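Local atomic coordinates of tyrosine-protein kinase receptor torso (Bombyx mori, PDB entry 5AOQ), a protein that acts as a receptor tyrosine kinase whose second extracellular fibronectin type III domain takes part in binding the prothoracicotropic hormone PTTH, activating MAPK signalling at the onset of metamorphosis. Residues D57-T61 with W134-P138; S60-V64 with I120-Y124; V219-E225 with H237-S243. All blocks are in the same frame, centred on the assembly; numbering follows the deposited sequence.

Contact 1: residues D57-T61 with W134-P138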
# COMPACT_ATOMS: atom_id res chain seq x y z
N ASP A 57 32.81 -22.20 -12.29
CA ASP A 57 32.60 -22.81 -13.60
C ASP A 57 31.28 -23.55 -13.63
O ASP A 57 30.72 -23.80 -14.70
CB ASP A 57 33.74 -23.78 -13.93
CG ASP A 57 35.09 -23.10 -13.99
OD1 ASP A 57 35.15 -21.90 -14.34
OD2 ASP A 57 36.10 -23.77 -13.69
N VAL A 58 30.78 -23.90 -12.45
CA VAL A 58 29.56 -24.68 -12.31
C VAL A 58 28.37 -23.98 -12.96
O VAL A 58 27.98 -22.90 -12.53
CB VAL A 58 29.23 -24.94 -10.82
CG1 VAL A 58 27.97 -25.79 -10.69
CG2 VAL A 58 30.40 -25.62 -10.12
N PRO A 59 27.79 -24.60 -14.01
CA PRO A 59 26.55 -24.03 -14.56
C PRO A 59 25.40 -24.21 -13.58
O PRO A 59 25.38 -25.19 -12.83
CB PRO A 59 26.32 -24.84 -15.84
CG PRO A 59 27.63 -25.50 -16.14
CD PRO A 59 28.25 -25.74 -14.80
N SER A 60 24.46 -23.27 -13.59
CA SER A 60 23.34 -23.32 -12.67
C SER A 60 22.33 -24.39 -13.08
O SER A 60 22.11 -24.62 -14.27
CB SER A 60 22.67 -21.96 -12.59
OG SER A 60 21.78 -21.90 -11.50
N THR A 61 21.71 -25.04 -12.10
CA THR A 61 20.73 -26.09 -12.36
C THR A 61 19.33 -25.51 -12.56
O THR A 61 18.37 -26.25 -12.78
CB THR A 61 20.69 -27.13 -11.22
OG1 THR A 61 20.27 -26.50 -10.01
CG2 THR A 61 22.06 -27.76 -11.01
N TRP A 134 28.76 -17.30 -7.55
CA TRP A 134 27.61 -17.30 -8.45
C TRP A 134 27.71 -18.40 -9.50
O TRP A 134 28.80 -18.75 -9.96
CB TRP A 134 27.48 -15.94 -9.15
CG TRP A 134 27.10 -14.83 -8.22
CD1 TRP A 134 27.94 -13.94 -7.62
CD2 TRP A 134 25.78 -14.50 -7.78
NE1 TRP A 134 27.22 -13.07 -6.83
CE2 TRP A 134 25.89 -13.40 -6.92
CE3 TRP A 134 24.51 -15.03 -8.04
CZ2 TRP A 134 24.78 -12.81 -6.30
CZ3 TRP A 134 23.41 -14.46 -7.43
CH2 TRP A 134 23.55 -13.36 -6.57
N MET A 135 26.55 -18.95 -9.88
CA MET A 135 26.47 -19.98 -10.91
C MET A 135 25.69 -19.45 -12.11
O MET A 135 24.59 -18.92 -11.97
CB MET A 135 25.81 -21.25 -10.36
CG MET A 135 26.56 -21.85 -9.19
SD MET A 135 25.93 -23.47 -8.70
CE MET A 135 26.98 -23.82 -7.30
N GLU A 136 26.28 -19.61 -13.29
CA GLU A 136 25.71 -19.07 -14.51
C GLU A 136 24.44 -19.80 -14.91
O GLU A 136 24.43 -21.03 -15.01
CB GLU A 136 26.75 -19.14 -15.64
CG GLU A 136 26.42 -18.30 -16.86
CD GLU A 136 27.58 -18.22 -17.84
OE1 GLU A 136 28.55 -19.00 -17.68
OE2 GLU A 136 27.53 -17.38 -18.76
N GLY A 137 23.37 -19.04 -15.14
CA GLY A 137 22.08 -19.60 -15.51
C GLY A 137 21.76 -19.35 -16.96
O GLY A 137 22.65 -19.03 -17.75
N PRO A 138 20.48 -19.49 -17.34
CA PRO A 138 20.06 -19.28 -18.72
C PRO A 138 19.73 -17.82 -19.02
O PRO A 138 19.76 -16.98 -18.12
CB PRO A 138 18.81 -20.15 -18.85
CG PRO A 138 18.31 -20.38 -17.44
CD PRO A 138 19.34 -19.84 -16.48

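Contact 2: residues S60-V64 with I120-Y124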
# COMPACT_ATOMS: atom_id res chain seq x y z
N SER A 60 24.46 -23.27 -13.59
CA SER A 60 23.34 -23.32 -12.67
C SER A 60 22.33 -24.39 -13.08
O SER A 60 22.11 -24.62 -14.27
CB SER A 60 22.67 -21.96 -12.59
OG SER A 60 21.78 -21.90 -11.50
N THR A 61 21.71 -25.04 -12.10
CA THR A 61 20.73 -26.09 -12.36
C THR A 61 19.33 -25.51 -12.56
O THR A 61 18.37 -26.25 -12.78
CB THR A 61 20.69 -27.13 -11.22
OG1 THR A 61 20.27 -26.50 -10.01
CG2 THR A 61 22.06 -27.76 -11.01
N VAL A 62 19.22 -24.19 -12.46
CA VAL A 62 17.94 -23.51 -12.61
C VAL A 62 17.31 -23.81 -13.96
O VAL A 62 18.02 -24.02 -14.95
CB VAL A 62 18.10 -21.98 -12.43
CG1 VAL A 62 16.79 -21.25 -12.73
CG2 VAL A 62 18.58 -21.66 -11.03
N LYS A 63 15.98 -23.84 -14.00
CA LYS A 63 15.24 -24.02 -15.24
C LYS A 63 14.06 -23.06 -15.31
O LYS A 63 13.23 -23.00 -14.40
CB LYS A 63 14.74 -25.46 -15.37
CG LYS A 63 15.50 -26.31 -16.39
CD LYS A 63 15.39 -25.75 -17.82
CE LYS A 63 13.95 -25.65 -18.30
NZ LYS A 63 13.87 -25.18 -19.71
N VAL A 64 13.99 -22.31 -16.40
CA VAL A 64 12.87 -21.41 -16.64
C VAL A 64 11.64 -22.21 -17.07
O VAL A 64 11.64 -22.83 -18.14
CB VAL A 64 13.20 -20.37 -17.73
CG1 VAL A 64 12.00 -19.44 -17.96
CG2 VAL A 64 14.43 -19.56 -17.34
N ILE A 120 19.92 -15.06 -15.60
CA ILE A 120 19.67 -15.52 -14.24
C ILE A 120 20.98 -15.98 -13.60
O ILE A 120 21.78 -16.67 -14.23
CB ILE A 120 18.65 -16.68 -14.21
CG1 ILE A 120 17.39 -16.31 -15.01
CG2 ILE A 120 18.30 -17.04 -12.77
CD1 ILE A 120 16.43 -17.46 -15.21
N TRP A 121 21.19 -15.59 -12.35
CA TRP A 121 22.32 -16.08 -11.57
C TRP A 121 21.84 -16.52 -10.19
O TRP A 121 21.09 -15.81 -9.52
CB TRP A 121 23.40 -15.01 -11.45
CG TRP A 121 24.12 -14.73 -12.73
CD1 TRP A 121 23.72 -13.89 -13.73
CD2 TRP A 121 25.36 -15.29 -13.15
NE1 TRP A 121 24.64 -13.90 -14.75
CE2 TRP A 121 25.66 -14.75 -14.42
CE3 TRP A 121 26.26 -16.20 -12.59
CZ2 TRP A 121 26.81 -15.09 -15.13
CZ3 TRP A 121 27.40 -16.54 -13.29
CH2 TRP A 121 27.66 -15.99 -14.55
N SER A 122 22.29 -17.71 -9.78
CA SER A 122 21.83 -18.34 -8.55
C SER A 122 22.94 -18.50 -7.51
O SER A 122 24.12 -18.58 -7.86
CB SER A 122 21.22 -19.71 -8.86
OG SER A 122 22.18 -20.62 -9.35
N THR A 123 22.55 -18.56 -6.24
CA THR A 123 23.49 -18.77 -5.14
C THR A 123 22.84 -19.51 -3.97
O THR A 123 21.64 -19.40 -3.76
CB THR A 123 24.05 -17.43 -4.62
OG1 THR A 123 24.79 -16.78 -5.65
CG2 THR A 123 24.95 -17.63 -3.41
N TYR A 124 23.66 -20.27 -3.24
CA TYR A 124 23.23 -20.88 -1.98
C TYR A 124 23.74 -20.06 -0.80
O TYR A 124 24.92 -19.72 -0.73
CB TYR A 124 23.74 -22.32 -1.89
CG TYR A 124 23.20 -23.22 -2.98
CD1 TYR A 124 21.94 -23.77 -2.88
CD2 TYR A 124 23.96 -23.53 -4.10
CE1 TYR A 124 21.44 -24.60 -3.86
CE2 TYR A 124 23.47 -24.35 -5.09
CZ TYR A 124 22.21 -24.89 -4.97
OH TYR A 124 21.70 -25.71 -5.95

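Contact 3: residues V219-E225 with H237-S243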
# COMPACT_ATOMS: atom_id res chain seq x y z
N VAL A 219 -21.82 -19.10 -1.19
CA VAL A 219 -23.20 -19.24 -0.73
C VAL A 219 -24.12 -19.67 -1.87
O VAL A 219 -23.73 -19.65 -3.04
CB VAL A 219 -23.72 -17.92 -0.12
CG1 VAL A 219 -22.87 -17.53 1.08
CG2 VAL A 219 -23.71 -16.80 -1.16
N LEU A 220 -25.34 -20.05 -1.52
CA LEU A 220 -26.31 -20.54 -2.50
C LEU A 220 -26.87 -19.43 -3.38
O LEU A 220 -27.09 -18.31 -2.92
CB LEU A 220 -27.46 -21.26 -1.79
CG LEU A 220 -27.09 -22.52 -1.00
CD1 LEU A 220 -28.27 -23.01 -0.18
CD2 LEU A 220 -26.59 -23.61 -1.93
N ASN A 221 -27.10 -19.76 -4.64
CA ASN A 221 -27.75 -18.86 -5.59
C ASN A 221 -27.02 -17.53 -5.75
O ASN A 221 -27.64 -16.47 -5.86
CB ASN A 221 -29.19 -18.61 -5.15
CG ASN A 221 -29.99 -19.89 -5.03
OD1 ASN A 221 -30.00 -20.71 -5.95
ND2 ASN A 221 -30.64 -20.08 -3.89
N ASP A 222 -25.69 -17.59 -5.77
CA ASP A 222 -24.85 -16.41 -5.92
C ASP A 222 -24.27 -16.33 -7.32
O ASP A 222 -23.78 -17.32 -7.86
CB ASP A 222 -23.72 -16.42 -4.88
CG ASP A 222 -23.08 -15.06 -4.70
OD1 ASP A 222 -23.10 -14.26 -5.66
OD2 ASP A 222 -22.55 -14.79 -3.61
N GLU A 223 -24.34 -15.14 -7.91
CA GLU A 223 -23.81 -14.91 -9.26
C GLU A 223 -22.33 -14.53 -9.19
O GLU A 223 -21.99 -13.39 -8.88
CB GLU A 223 -24.61 -13.82 -9.96
CG GLU A 223 -24.32 -13.69 -11.45
CD GLU A 223 -24.73 -14.93 -12.23
OE1 GLU A 223 -25.65 -15.65 -11.77
OE2 GLU A 223 -24.14 -15.18 -13.30
N CYS A 224 -21.47 -15.50 -9.48
CA CYS A 224 -20.02 -15.32 -9.37
C CYS A 224 -19.33 -15.12 -10.72
O CYS A 224 -19.92 -15.32 -11.78
CB CYS A 224 -19.38 -16.52 -8.68
SG CYS A 224 -19.96 -16.84 -7.00
N GLU A 225 -18.06 -14.74 -10.66
CA GLU A 225 -17.22 -14.61 -11.84
C GLU A 225 -15.76 -14.91 -11.49
O GLU A 225 -15.27 -14.52 -10.42
CB GLU A 225 -17.34 -13.21 -12.44
CG GLU A 225 -16.60 -13.05 -13.76
CD GLU A 225 -16.79 -11.67 -14.36
OE1 GLU A 225 -17.35 -10.79 -13.68
OE2 GLU A 225 -16.37 -11.46 -15.52
N HIS A 237 -14.73 -15.79 -16.86
CA HIS A 237 -15.70 -16.88 -16.81
C HIS A 237 -16.74 -16.65 -15.72
O HIS A 237 -16.47 -16.85 -14.54
CB HIS A 237 -14.97 -18.20 -16.57
CG HIS A 237 -15.88 -19.36 -16.33
ND1 HIS A 237 -16.54 -20.02 -17.35
CD2 HIS A 237 -16.25 -19.98 -15.19
CE1 HIS A 237 -17.27 -21.00 -16.84
NE2 HIS A 237 -17.11 -21.00 -15.53
N LYS A 238 -17.93 -16.22 -16.13
CA LYS A 238 -19.03 -16.04 -15.20
C LYS A 238 -19.63 -17.39 -14.84
O LYS A 238 -19.62 -18.32 -15.65
CB LYS A 238 -20.12 -15.14 -15.80
CG LYS A 238 -19.70 -13.69 -15.98
CD LYS A 238 -20.85 -12.85 -16.51
CE LYS A 238 -20.46 -11.39 -16.66
NZ LYS A 238 -21.58 -10.56 -17.19
N TYR A 239 -20.14 -17.50 -13.62
CA TYR A 239 -20.78 -18.73 -13.16
C TYR A 239 -21.62 -18.47 -11.92
O TYR A 239 -21.28 -17.62 -11.11
CB TYR A 239 -19.72 -19.80 -12.88
CG TYR A 239 -18.86 -19.51 -11.68
CD1 TYR A 239 -17.71 -18.73 -11.79
CD2 TYR A 239 -19.18 -20.01 -10.42
CE1 TYR A 239 -16.92 -18.46 -10.70
CE2 TYR A 239 -18.39 -19.74 -9.32
CZ TYR A 239 -17.27 -18.96 -9.47
OH TYR A 239 -16.48 -18.69 -8.37
N LYS A 240 -22.70 -19.23 -11.78
CA LYS A 240 -23.62 -19.07 -10.66
C LYS A 240 -23.57 -20.29 -9.75
O LYS A 240 -23.57 -21.42 -10.23
CB LYS A 240 -25.05 -18.84 -11.17
CG LYS A 240 -26.05 -18.45 -10.10
CD LYS A 240 -27.44 -18.25 -10.69
CE LYS A 240 -28.45 -17.81 -9.64
NZ LYS A 240 -28.10 -16.49 -9.06
N THR A 241 -23.52 -20.06 -8.44
CA THR A 241 -23.50 -21.15 -7.48
C THR A 241 -24.86 -21.83 -7.43
O THR A 241 -25.89 -21.16 -7.49
CB THR A 241 -23.12 -20.66 -6.07
OG1 THR A 241 -24.04 -19.65 -5.64
CG2 THR A 241 -21.70 -20.10 -6.06
N PRO A 242 -24.87 -23.17 -7.32
CA PRO A 242 -26.13 -23.93 -7.44
C PRO A 242 -27.12 -23.63 -6.32
O PRO A 242 -26.75 -23.06 -5.29
CB PRO A 242 -25.66 -25.38 -7.37
CG PRO A 242 -24.39 -25.34 -6.61
CD PRO A 242 -23.74 -24.05 -7.00
N SER A 243 -28.37 -24.01 -6.54
CA SER A 243 -29.42 -23.86 -5.53
C SER A 243 -29.36 -25.03 -4.55
O SER A 243 -28.54 -25.93 -4.69
CB SER A 243 -30.79 -23.79 -6.19
OG SER A 243 -30.84 -22.76 -7.17

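Contact 1: residues D57-T61 with W134-P138
The two backbones run roughly the same way but splayed, not as a regular parallel pair, with CA-CA spacings of 5.0 Å for Pro-59 with Glu-136 and 4.8 Å for Ser-60 with Gly-137. A single backbone hydrogen bond joins them, Ser-60 N to Glu-136 O, 2.7 Å and nearly straight at 165°. Two residues earlier, Val-58 O lies 3.8 Å from Glu-136 N, so the ladder is not continued, and Pro-59 has no amide hydrogen to give. Such a short run beside strand 134-140, outermost in the four-stranded sheet of the first FN3 domain, leads the chain from that sheet's edge toward strand 63-68. Met-135 turns its side chain toward the crossing chain: its SD packs on Val-58 CG1 at 3.7 Å, and its CB lies 3.9 Å from Ser-60 CB. Ser-60 CB also sits 3.8 Å from Gly-137 CA, where no side chain intervenes. Glu-136 sends its carboxylate to Arg-15 and Gln-119, while Ser-60 OG is hydrogen-bonded to Ser-122 of strand 118-124.

Contact 2: residues S60-V64 with I120-Y124
Ser-60 makes the polar link of this contact: its OG lies 2.5 Å from Ser-122 OG, a very short hydrogen bond between two hydroxyls, although the CA atoms of the two serines are 6.6 Å apart. Thr-61 lies at the margin, its OG1 4.4 Å from the OH of Tyr-124, whose ring end reaches back toward the segment. At Val-62 the chemistry turns apolar. Its CG2 rests 3.9 Å from Ser-122 CB and its CG1 4.5 Å from Ile-120 CG2. Lys-63 points away; Val-64, at the start of the strand, is set sideways, its CG2 3.6 Å from Ile-120 CD1. Side chains alone make these contacts; the end-to-end directions of the segments differ by 128°. In the FN3 beta-sandwich, the loop leading into strand 63-68, and the start of that strand, close over 118-124 of the other sheet. Phe-74 and Ile-72 of strand 71-75 flank Val-62 and Val-64, while Phe-85 and Leu-87 of strand 83-88 pack against Val-62, Ser-122 and Ile-120.

Contact 3: residues V219-E225 with H237-S243
Strands 223-225 and 237-240 form the open end of an antiparallel beta hairpin in the second FN3 domain, the one that binds PTTH. Cys-224 and Tyr-239 are the hydrogen-bonded pair: Cys-224 N donates to Tyr-239 O at 2.7 Å, and Tyr-239 N to Cys-224 O at 2.9 Å. Glu-223 with Lys-240 and Glu-225 with Lys-238 are the non-hydrogen-bonded pairs on either side. Thr-241 N extends the ladder to Asp-222 O (2.8 Å). Beyond this point the Thr-241 hydroxyl takes over, giving its hydrogen to Val-219 O and accepting one from Asp-222 N, with OG1 2.6 Å from each, so that it bridges the bend at 219-222. Asn-221 N is served less well, by weak bonds of 3.4 Å to both Thr-241 O and Pro-242 O, but Asn-221 OD1 accepts a 2.5 Å bond from Ser-243 OG. Lys-240 NZ donates weakly to Asn-221 O (3.2 Å) and forms a long salt bridge with Glu-223 OE1 (3.7 Å). On the buried face Cys-224 CB stands 3.6 Å from the Tyr-239 ring centroid, a CH-pi contact, and its sulfur is in disulfide linkage to Cys-195. The hydroxyl of Tyr-239 bonds to Asn-193, and the carboxylate of Asp-222 bonds weakly to the amides of Gln-196 and Asn-197. In the sheet, 223-230 lies between 189-195 and 233-240, the latter outermost within this chain, and Tyr-163 of strand 159-167 packs against Tyr-239 and Pro-242.

Contacts 1 and 2 share Ser-60 and Thr-61 and lie in the first FN3 domain, their centres about 6 Å apart; contact 3 belongs to the second, about 49 Å from contact 1 and about 43 Å from contact 2, centre to centre. Contact 1 is a surface contact at a sheet edge. Contact 2, partly buried, joins the two sheets by apolar side chains and one hydroxyl pair. Their second segments are neighbouring strands of one sheet, with a probable hydrogen bond from Met-135 N to Ser-122 O (3.2 Å), while Ser-60 uses its amide in contact 1 and its hydroxyl in contact 2. Contact 3, also partly buried, joins strands adjacent in sequence. Between segments, contact 1 has one backbone bond, contact 2 none, contact 3 a short ladder.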